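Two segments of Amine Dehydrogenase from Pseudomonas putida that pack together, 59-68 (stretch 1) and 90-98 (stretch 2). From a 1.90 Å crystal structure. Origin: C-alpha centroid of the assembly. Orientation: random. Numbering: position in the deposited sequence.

Stretch 1, residues 59-68: VLNNHYGDIY
Stretch 2, residues 90-98: VGRSMYSFA

Stretch 1 is a hairpin: strands 59-61 and 66-68 pair through Val59 N to Tyr68 O (2.8 Å), Tyr68 N to Val59 O (2.9 Å) and Asn61 N to Asp66 O (3.0 Å). Its turn, Asn62 to Gly65, holds three positive phi values at Asn62, His63 and Tyr64 (54/50, 62/50, 59/27) before Gly65 at -123/3; Asn62 ND2 braces it, donating to Asp66 OD2 at 3.0 Å. Stretch 2 runs past in the opposite sense, burying 459 Å² in all.

Stretch 2 enters as strand. At Gly91 (-106/132) a water bridges the backbones, donating to Gly91 O at 2.8 Å and Gly65 O at 2.7 Å, so one donor reconciles two acceptors. Arg92 (-125/145) has its CA 4.9 Å from Gly65 CA. Its side chain leaves the usual wells (chi1 -110°, chi2 91°, chi3 -133°) and sets one guanidinium face under His63 O, 3.5 Å from Arg92 NE. Arg92 CA makes a CH contact to Tyr64 O at 3.3 Å.

The same carbonyl accepts from Ser93 (-116/117, chi1 t): N to Tyr64 O, 2.9 Å, 160°, with Ser93 CA 5.3 Å from Tyr64 CA. Leu60 (chi1 -151°, chi2 -148°, off its well) points toward stretch 2, its CD1 3.5 Å from Ser93 O.

The CA-to-CB bond of Met94 points away (-81/72; chi1 t, chi2 p, chi3 p), though its end comes nearer. Tyr95 turns left-handed (59/23), its CA 7.2 Å from Leu60 CA and 3.8 Å from Leu60 CD1. Its CA-to-CB bond also points away, but chi1 -63° swings the ring back to Tyr64 (chi1 -53°, chi2 72°) and chi2 91° sets its plane. Tyr64 presents its edge to the Tyr95 face, centroids 5.3 Å apart, planes at 84°, while Tyr64 OH donates to Tyr95 OH at 2.8 Å.

Ser96 (-103/90) points away. Phe97 (-153/153), modelled only to CB, points toward stretch 1, its CB 4.0 Å from Ile67 CD1 (chi1 m, chi2 t).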

ATOM      1  N   VAL B  59     -17.721 -21.648 -13.239  1.00 14.29           N
ATOM      2  CA  VAL B  59     -17.194 -20.598 -12.364  1.00 13.76           C
ATOM      3  C   VAL B  59     -15.840 -20.860 -11.701  1.00 13.35           C
ATOM      4  O   VAL B  59     -15.632 -21.903 -11.077  1.00 13.86           O
ATOM      5  CB  VAL B  59     -18.221 -20.299 -11.223  1.00 14.87           C
ATOM      6  CG1 VAL B  59     -17.835 -19.044 -10.450  1.00 13.99           C
ATOM      7  CG2 VAL B  59     -19.630 -20.166 -11.789  1.00 14.65           C
ATOM      8  N   LEU B  60     -14.927 -19.898 -11.837  1.00 13.48           N
ATOM      9  CA  LEU B  60     -13.607 -19.965 -11.207  1.00 11.76           C
ATOM     10  C   LEU B  60     -13.899 -19.401  -9.824  1.00 11.52           C
ATOM     11  O   LEU B  60     -14.253 -18.231  -9.692  1.00  9.86           O
ATOM     12  CB  LEU B  60     -12.611 -19.049 -11.921  1.00 11.83           C
ATOM     13  CG  LEU B  60     -11.114 -19.382 -11.944  1.00 12.29           C
ATOM     14  CD1 LEU B  60     -10.331 -18.079 -11.947  1.00 11.22           C
ATOM     15  CD2 LEU B  60     -10.689 -20.257 -10.785  1.00 10.78           C
ATOM     16  N   ASN B  61     -13.795 -20.246  -8.809  1.00 11.14           N
ATOM     17  CA  ASN B  61     -14.090 -19.837  -7.448  1.00 11.01           C
ATOM     18  C   ASN B  61     -13.098 -20.419  -6.451  1.00 10.96           C
ATOM     19  O   ASN B  61     -12.022 -20.882  -6.827  1.00  8.92           O
ATOM     20  CB  ASN B  61     -15.506 -20.294  -7.089  1.00 11.90           C
ATOM     21  CG  ASN B  61     -16.343 -19.188  -6.476  1.00 13.09           C
ATOM     22  OD1 ASN B  61     -15.939 -18.023  -6.436  1.00 12.63           O
ATOM     23  ND2 ASN B  61     -17.520 -19.550  -6.000  1.00 12.39           N
ATOM     24  N   ASN B  62     -13.471 -20.359  -5.177  1.00 11.17           N
ATOM     25  CA  ASN B  62     -12.664 -20.880  -4.076  1.00 11.23           C
ATOM     26  C   ASN B  62     -11.245 -20.328  -4.062  1.00 11.46           C
ATOM     27  O   ASN B  62     -10.265 -21.076  -3.987  1.00 10.32           O
ATOM     28  CB  ASN B  62     -12.642 -22.406  -4.106  1.00 12.29           C
ATOM     29  CG  ASN B  62     -12.471 -23.008  -2.734  1.00 12.28           C
ATOM     30  OD1 ASN B  62     -13.014 -22.504  -1.755  1.00 15.16           O
ATOM     31  ND2 ASN B  62     -11.716 -24.088  -2.652  1.00 14.11           N
ATOM     32  N   HIS B  63     -11.153 -19.006  -4.160  1.00 10.31           N
ATOM     33  CA  HIS B  63      -9.882 -18.295  -4.148  1.00  9.47           C
ATOM     34  C   HIS B  63      -8.945 -18.645  -5.297  1.00  9.37           C
ATOM     35  O   HIS B  63      -7.767 -18.947  -5.085  1.00  8.97           O
ATOM     36  CB  HIS B  63      -9.191 -18.468  -2.791  1.00 10.35           C
ATOM     37  CG  HIS B  63     -10.057 -18.094  -1.630  1.00  9.68           C
ATOM     38  ND1 HIS B  63     -10.387 -16.789  -1.338  1.00 10.05           N
ATOM     39  CD2 HIS B  63     -10.706 -18.856  -0.720  1.00 11.26           C
ATOM     40  CE1 HIS B  63     -11.206 -16.762  -0.303  1.00 10.61           C
ATOM     41  NE2 HIS B  63     -11.415 -18.003   0.091  1.00 12.50           N
ATOM     42  N   TYR B  64      -9.489 -18.599  -6.514  1.00  8.32           N
ATOM     43  CA  TYR B  64      -8.739 -18.864  -7.746  1.00  9.67           C
ATOM     44  C   TYR B  64      -8.090 -20.248  -7.808  1.00 10.16           C
ATOM     45  O   TYR B  64      -7.090 -20.432  -8.499  1.00 10.83           O
ATOM     46  CB  TYR B  64      -7.655 -17.790  -7.938  1.00  8.84           C
ATOM     47  CG  TYR B  64      -8.160 -16.357  -7.887  1.00 10.28           C
ATOM     48  CD1 TYR B  64      -8.568 -15.778  -6.684  1.00  8.63           C
ATOM     49  CD2 TYR B  64      -8.236 -15.584  -9.046  1.00 10.36           C
ATOM     50  CE1 TYR B  64      -9.041 -14.477  -6.635  1.00 11.07           C
ATOM     51  CE2 TYR B  64      -8.707 -14.278  -9.008  1.00 11.26           C
ATOM     52  CZ  TYR B  64      -9.110 -13.729  -7.800  1.00 11.11           C
ATOM     53  OH  TYR B  64      -9.602 -12.444  -7.767  1.00 11.99           O
ATOM     54  N   GLY B  65      -8.667 -21.224  -7.114  1.00 11.01           N
ATOM     55  CA  GLY B  65      -8.082 -22.551  -7.111  1.00 11.92           C
ATOM     56  C   GLY B  65      -8.946 -23.709  -7.572  1.00 13.84           C
ATOM     57  O   GLY B  65      -8.494 -24.852  -7.529  1.00 13.87           O
ATOM     58  N   ASP B  66     -10.173 -23.426  -8.011  1.00 13.34           N
ATOM     59  CA  ASP B  66     -11.105 -24.462  -8.462  1.00 14.19           C
ATOM     60  C   ASP B  66     -12.062 -23.947  -9.532  1.00 14.96           C
ATOM     61  O   ASP B  66     -12.290 -22.748  -9.642  1.00 17.33           O
ATOM     62  CB  ASP B  66     -11.969 -24.952  -7.292  1.00 14.05           C
ATOM     63  CG  ASP B  66     -11.166 -25.588  -6.187  1.00 14.78           C
ATOM     64  OD1 ASP B  66     -11.044 -26.826  -6.186  1.00 15.43           O
ATOM     65  OD2 ASP B  66     -10.671 -24.857  -5.311  1.00 13.84           O
ATOM     66  N   ILE B  67     -12.648 -24.869 -10.289  1.00 14.34           N
ATOM     67  CA  ILE B  67     -13.622 -24.543 -11.328  1.00 13.29           C
ATOM     68  C   ILE B  67     -14.860 -25.418 -11.087  1.00 13.11           C
ATOM     69  O   ILE B  67     -14.741 -26.624 -10.926  1.00 14.87           O
ATOM     70  CB  ILE B  67     -13.050 -24.788 -12.737  1.00 13.03           C
ATOM     71  CG1 ILE B  67     -11.808 -23.921 -12.946  1.00 13.42           C
ATOM     72  CG2 ILE B  67     -14.081 -24.447 -13.790  1.00 12.09           C
ATOM     73  CD1 ILE B  67     -11.095 -24.189 -14.234  1.00 14.68           C
ATOM     74  N   TYR B  68     -16.033 -24.795 -10.989  1.00 13.01           N
ATOM     75  CA  TYR B  68     -17.288 -25.507 -10.745  1.00 11.93           C
ATOM     76  C   TYR B  68     -18.279 -25.336 -11.890  1.00 13.56           C
ATOM     77  O   TYR B  68     -18.304 -24.314 -12.567  1.00 13.55           O
ATOM     78  CB  TYR B  68     -17.954 -25.007  -9.461  1.00 10.84           C
ATOM     79  CG  TYR B  68     -17.039 -24.954  -8.261  1.00  9.77           C
ATOM     80  CD1 TYR B  68     -16.133 -23.906  -8.099  1.00 10.41           C
ATOM     81  CD2 TYR B  68     -17.063 -25.957  -7.298  1.00  9.58           C
ATOM     82  CE1 TYR B  68     -15.270 -23.859  -7.011  1.00  9.45           C
ATOM     83  CE2 TYR B  68     -16.203 -25.918  -6.203  1.00  9.40           C
ATOM     84  CZ  TYR B  68     -15.308 -24.866  -6.068  1.00  9.33           C
ATOM     85  OH  TYR B  68     -14.444 -24.824  -5.002  1.00 10.15           O
ATOM     86  N   VAL B  90       0.535 -25.945  -4.997  1.00 12.14           N
ATOM     87  CA  VAL B  90      -0.717 -25.209  -4.886  1.00 11.71           C
ATOM     88  C   VAL B  90      -0.892 -24.477  -6.219  1.00 10.92           C
ATOM     89  O   VAL B  90      -0.021 -23.717  -6.639  1.00 10.49           O
ATOM     90  CB  VAL B  90      -0.693 -24.190  -3.714  1.00 12.67           C
ATOM     91  CG1 VAL B  90      -2.021 -23.436  -3.641  1.00 12.55           C
ATOM     92  CG2 VAL B  90      -0.429 -24.910  -2.397  1.00 12.15           C
ATOM     93  N   GLY B  91      -2.001 -24.752  -6.897  1.00  9.58           N
ATOM     94  CA  GLY B  91      -2.268 -24.134  -8.180  1.00  9.88           C
ATOM     95  C   GLY B  91      -3.324 -23.044  -8.179  1.00  9.48           C
ATOM     96  O   GLY B  91      -4.425 -23.218  -7.657  1.00  9.09           O
ATOM     97  N   ARG B  92      -2.987 -21.927  -8.810  1.00 10.01           N
ATOM     98  CA  ARG B  92      -3.886 -20.789  -8.912  1.00 10.98           C
ATOM     99  C   ARG B  92      -4.099 -20.376 -10.363  1.00 10.16           C
ATOM    100  O   ARG B  92      -3.192 -20.438 -11.181  1.00 10.10           O
ATOM    101  CB  ARG B  92      -3.327 -19.596  -8.141  1.00 13.51           C
ATOM    102  CG  ARG B  92      -4.099 -19.253  -6.897  1.00 18.53           C
ATOM    103  CD  ARG B  92      -3.554 -19.958  -5.684  1.00 20.99           C
ATOM    104  NE  ARG B  92      -4.642 -20.551  -4.915  1.00 25.67           N
ATOM    105  CZ  ARG B  92      -4.792 -20.439  -3.599  1.00 26.48           C
ATOM    106  NH1 ARG B  92      -3.924 -19.743  -2.872  1.00 27.13           N
ATOM    107  NH2 ARG B  92      -5.802 -21.061  -3.010  1.00 28.06           N
ATOM    108  N   SER B  93      -5.305 -19.932 -10.671  1.00  9.81           N
ATOM    109  CA  SER B  93      -5.619 -19.489 -12.016  1.00 10.41           C
ATOM    110  C   SER B  93      -5.967 -17.987 -12.014  1.00 10.31           C
ATOM    111  O   SER B  93      -6.936 -17.566 -11.385  1.00 10.63           O
ATOM    112  CB  SER B  93      -6.773 -20.321 -12.572  1.00  8.57           C
ATOM    113  OG  SER B  93      -7.170 -19.858 -13.846  1.00 12.30           O
ATOM    114  N   MET B  94      -5.157 -17.186 -12.701  1.00  9.94           N
ATOM    115  CA  MET B  94      -5.391 -15.745 -12.780  1.00 11.36           C
ATOM    116  C   MET B  94      -6.451 -15.449 -13.836  1.00 10.13           C
ATOM    117  O   MET B  94      -6.138 -14.924 -14.906  1.00  9.92           O
ATOM    118  CB  MET B  94      -4.089 -15.007 -13.122  1.00 13.43           C
ATOM    119  CG  MET B  94      -4.112 -13.511 -12.838  1.00 17.20           C
ATOM    120  SD  MET B  94      -4.386 -13.130 -11.089  1.00 20.74           S
ATOM    121  CE  MET B  94      -3.349 -14.346 -10.313  1.00 18.55           C
ATOM    122  N   TYR B  95      -7.703 -15.790 -13.518  1.00  9.34           N
ATOM    123  CA  TYR B  95      -8.842 -15.599 -14.422  1.00  9.59           C
ATOM    124  C   TYR B  95      -8.645 -16.358 -15.746  1.00 10.18           C
ATOM    125  O   TYR B  95      -9.274 -16.023 -16.748  1.00  9.09           O
ATOM    126  CB  TYR B  95      -9.056 -14.105 -14.713  1.00  7.81           C
ATOM    127  CG  TYR B  95      -9.402 -13.280 -13.499  1.00  8.06           C
ATOM    128  CD1 TYR B  95      -8.408 -12.659 -12.743  1.00  7.77           C
ATOM    129  CD2 TYR B  95     -10.719 -13.135 -13.093  1.00  8.64           C
ATOM    130  CE1 TYR B  95      -8.718 -11.917 -11.612  1.00  8.40           C
ATOM    131  CE2 TYR B  95     -11.044 -12.394 -11.962  1.00  9.67           C
ATOM    132  CZ  TYR B  95     -10.041 -11.790 -11.224  1.00  8.36           C
ATOM    133  OH  TYR B  95     -10.367 -11.090 -10.084  1.00  9.94           O
ATOM    134  N   SER B  96      -7.813 -17.402 -15.722  1.00  9.31           N
ATOM    135  CA  SER B  96      -7.492 -18.170 -16.922  1.00  9.17           C
ATOM    136  C   SER B  96      -8.190 -19.514 -17.070  1.00  9.88           C
ATOM    137  O   SER B  96      -7.658 -20.542 -16.659  1.00 11.88           O
ATOM    138  CB  SER B  96      -5.975 -18.361 -17.034  1.00  5.67           C
ATOM    139  N   PHE B  97      -9.361 -19.497 -17.700  1.00 10.99           N
ATOM    140  CA  PHE B  97     -10.158 -20.701 -17.955  1.00 11.31           C
ATOM    141  C   PHE B  97     -11.033 -20.471 -19.198  1.00 12.16           C
ATOM    142  O   PHE B  97     -11.357 -19.332 -19.531  1.00 13.69           O
ATOM    143  CB  PHE B  97     -11.024 -21.079 -16.733  1.00 10.36           C
ATOM    144  N   ALA B  98     -11.381 -21.537 -19.908  1.00 11.92           N
ATOM    145  CA  ALA B  98     -12.215 -21.415 -21.107  1.00 11.69           C
ATOM    146  C   ALA B  98     -12.974 -22.712 -21.359  1.00 13.97           C
ATOM    147  O   ALA B  98     -12.548 -23.779 -20.927  1.00 13.75           O
ATOM    148  CB  ALA B  98     -11.352 -21.054 -22.326  1.00 10.47           C
TER
HETATM  149  O   HOH W   1      -6.058 -25.177  -6.388  1.00 14.67           O